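Local coordinates for UBX domain-containing protein 7 (PDB 5X3P), which links a subset of NEDD8-associated cullin-RING ligases to the segregase VCP/p97, which it binds through its UBX domain, regulating turnover of their ubiquitinated substrates, at residues Thr50-Arg55 against Ala69-Glu75. The protein carries 1 engineered substitution. Residues are numbered along the deposited sequence; the frame is centred on the assembly and turned at random.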
loop_
_atom_site.group_PDB
_atom_site.type_symbol
_atom_site.label_atom_id
_atom_site.label_comp_id
_atom_site.label_asym_id
_atom_site.label_seq_id
_atom_site.Cartn_x
_atom_site.Cartn_y
_atom_site.Cartn_z
ATOM N N THR A 50 1.702 -6.545 1.361
ATOM C CA THR A 50 0.305 -6.970 1.462
ATOM C C THR A 50 0.262 -8.300 2.176
ATOM O O THR A 50 1.203 -9.085 2.066
ATOM C CB THR A 50 -0.393 -7.100 0.087
ATOM O OG1 THR A 50 0.317 -8.054 -0.720
ATOM C CG2 THR A 50 -0.460 -5.741 -0.613
ATOM N N ASN A 51 -0.830 -8.571 2.886
ATOM C CA ASN A 51 -0.921 -9.824 3.645
ATOM C C ASN A 51 -1.166 -11.072 2.785
ATOM O O ASN A 51 -0.361 -12.004 2.771
ATOM C CB ASN A 51 -1.994 -9.743 4.735
ATOM C CG ASN A 51 -1.906 -10.909 5.715
ATOM O OD1 ASN A 51 -0.814 -11.386 6.027
ATOM N ND2 ASN A 51 -3.054 -11.387 6.178
ATOM N N PHE A 52 -2.303 -11.087 2.097
ATOM C CA PHE A 52 -2.651 -12.182 1.201
ATOM C C PHE A 52 -3.405 -11.635 -0.003
ATOM O O PHE A 52 -4.443 -11.005 0.166
ATOM C CB PHE A 52 -3.491 -13.265 1.903
ATOM C CG PHE A 52 -3.725 -14.493 1.042
ATOM C CD1 PHE A 52 -4.760 -14.520 0.105
ATOM C CD2 PHE A 52 -2.888 -15.596 1.138
ATOM C CE1 PHE A 52 -4.962 -15.627 -0.705
ATOM C CE2 PHE A 52 -3.094 -16.714 0.343
ATOM C CZ PHE A 52 -4.128 -16.723 -0.590
ATOM N N PRO A 53 -2.883 -11.857 -1.225
ATOM C CA PRO A 53 -1.570 -12.459 -1.525
ATOM C C PRO A 53 -0.408 -11.654 -0.934
ATOM O O PRO A 53 -0.545 -10.448 -0.659
ATOM C CB PRO A 53 -1.502 -12.449 -3.062
ATOM C CG PRO A 53 -2.697 -11.626 -3.530
ATOM C CD PRO A 53 -3.694 -11.625 -2.434
ATOM N N ARG A 54 0.705 -12.334 -0.680
ATOM C CA ARG A 54 1.861 -11.685 -0.089
ATOM C C ARG A 54 2.687 -11.029 -1.190
ATOM O O ARG A 54 3.100 -11.678 -2.147
ATOM C CB ARG A 54 2.715 -12.686 0.683
ATOM C CG ARG A 54 3.960 -12.068 1.304
ATOM C CD ARG A 54 4.733 -13.086 2.127
ATOM N NE ARG A 54 6.063 -12.603 2.516
ATOM C CZ ARG A 54 6.319 -11.913 3.626
ATOM N NH1 ARG A 54 5.333 -11.606 4.462
ATOM N NH2 ARG A 54 7.561 -11.522 3.896
ATOM N N ARG A 55 2.927 -9.734 -1.048
ATOM C CA ARG A 55 3.640 -8.983 -2.064
ATOM C C ARG A 55 4.504 -7.959 -1.359
ATOM O O ARG A 55 4.061 -7.333 -0.401
ATOM C CB ARG A 55 2.637 -8.269 -2.980
ATOM C CG ARG A 55 1.938 -9.162 -4.015
ATOM C CD ARG A 55 0.790 -8.409 -4.667
ATOM N NE ARG A 55 -0.157 -8.154 -3.614
ATOM C CZ ARG A 55 -1.454 -8.385 -3.655
ATOM N NH1 ARG A 55 -2.062 -8.830 -4.747
ATOM N NH2 ARG A 55 -2.135 -8.135 -2.567
ATOM N N ALA A 69 -0.451 -3.739 -10.697
ATOM C CA ALA A 69 0.265 -4.392 -9.589
ATOM C C ALA A 69 -0.382 -5.728 -9.220
ATOM O O ALA A 69 0.216 -6.554 -8.521
ATOM C CB ALA A 69 0.328 -3.471 -8.385
ATOM N N GLY A 70 -1.607 -5.945 -9.697
ATOM C CA GLY A 70 -2.327 -7.175 -9.408
ATOM C C GLY A 70 -2.993 -7.225 -8.044
ATOM O O GLY A 70 -3.272 -8.313 -7.529
ATOM N N LEU A 71 -3.264 -6.060 -7.454
ATOM C CA LEU A 71 -3.929 -6.019 -6.144
ATOM C C LEU A 71 -5.342 -6.575 -6.258
ATOM O O LEU A 71 -5.967 -6.494 -7.329
ATOM C CB LEU A 71 -3.988 -4.595 -5.594
ATOM C CG LEU A 71 -2.651 -3.948 -5.234
ATOM C CD1 LEU A 71 -2.889 -2.872 -4.184
ATOM C CD2 LEU A 71 -1.633 -4.981 -4.748
ATOM N N CYS A 72 -5.836 -7.149 -5.159
ATOM C CA CYS A 72 -7.201 -7.678 -5.096
ATOM C C CYS A 72 -8.175 -6.557 -4.746
ATOM O O CYS A 72 -7.737 -5.442 -4.422
ATOM C CB CYS A 72 -7.269 -8.794 -4.057
ATOM S SG CYS A 72 -6.167 -10.181 -4.452
ATOM N N PRO A 73 -9.496 -6.824 -4.829
ATOM C CA PRO A 73 -10.453 -5.756 -4.495
ATOM C C PRO A 73 -10.295 -5.254 -3.064
ATOM O O PRO A 73 -10.579 -4.093 -2.774
ATOM C CB PRO A 73 -11.806 -6.452 -4.639
ATOM C CG PRO A 73 -11.570 -7.435 -5.763
ATOM C CD PRO A 73 -10.179 -7.986 -5.450
ATOM N N GLN A 74 -9.840 -6.127 -2.173
ATOM C CA GLN A 74 -9.583 -5.730 -0.801
ATOM C C GLN A 74 -8.212 -6.240 -0.400
ATOM O O GLN A 74 -7.869 -7.387 -0.712
ATOM C CB GLN A 74 -10.662 -6.332 0.099
ATOM C CG GLN A 74 -12.087 -5.947 -0.331
ATOM C CD GLN A 74 -13.118 -6.455 0.644
ATOM O OE1 GLN A 74 -12.946 -7.525 1.249
ATOM N NE2 GLN A 74 -14.176 -5.674 0.846
ATOM N N GLU A 75 -7.434 -5.392 0.278
ATOM C CA GLU A 75 -6.083 -5.751 0.699
ATOM C C GLU A 75 -5.801 -5.250 2.085
ATOM O O GLU A 75 -6.304 -4.196 2.490
ATOM C CB GLU A 75 -5.047 -5.124 -0.241
ATOM C CG GLU A 75 -5.128 -5.609 -1.661
ATOM C CD GLU A 75 -4.435 -6.952 -1.834
ATOM O OE1 GLU A 75 -3.796 -7.427 -0.869
ATOM O OE2 GLU A 75 -4.484 -7.539 -2.945
HETATM O O HOH W 1 -3.942 -8.298 1.688
#
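Arg-55 and Glu-75 form a salt bridge between the two segments. Glu-75 OE2 meets Arg-55 NH2 at the guanidinium edge, near its plane, and the two flat groups are 66° apart. NH2 is modelled too close to the carboxylate, so its exact position is doubtful. The Arg-55 chain bends at chi3 (-64°), which turns the guanidinium across the Glu-75 side chain.

Hydrogen bonds fix both charged groups. Arg-55 NE donates to Thr-50 OG1 (2.9 Å), and that hydroxyl donates to Pro-53 O. Cys-72 N reaches the anti lone pair of Glu-75 OE2 at 2.6 Å and 170°. A water lies 2.7 Å from Glu-75 OE1 and accepts the N-H of Phe-52, so it bridges the segments.

Carbon atoms cover both faces of the guanidinium. Leu-71 CD2 sits over the centre of one face, 3.6 Å from Arg-55 CZ. Pro-53 CB covers the rim of the opposite face. In a separate apolar contact, Pro-53 CD meets Cys-72 SG at 3.5 Å. With Arg-55 replaced by an alanine, the Glu-75 carboxylate would probably lose its counter-charge, and Thr-50 OG1 its NE donor.

Phe-52, cis Pro-53 and Arg-54 form the FPR turn between strands 46-50 and 55-56, the p97-binding signature of UBX domains on their ubiquitin-like fold.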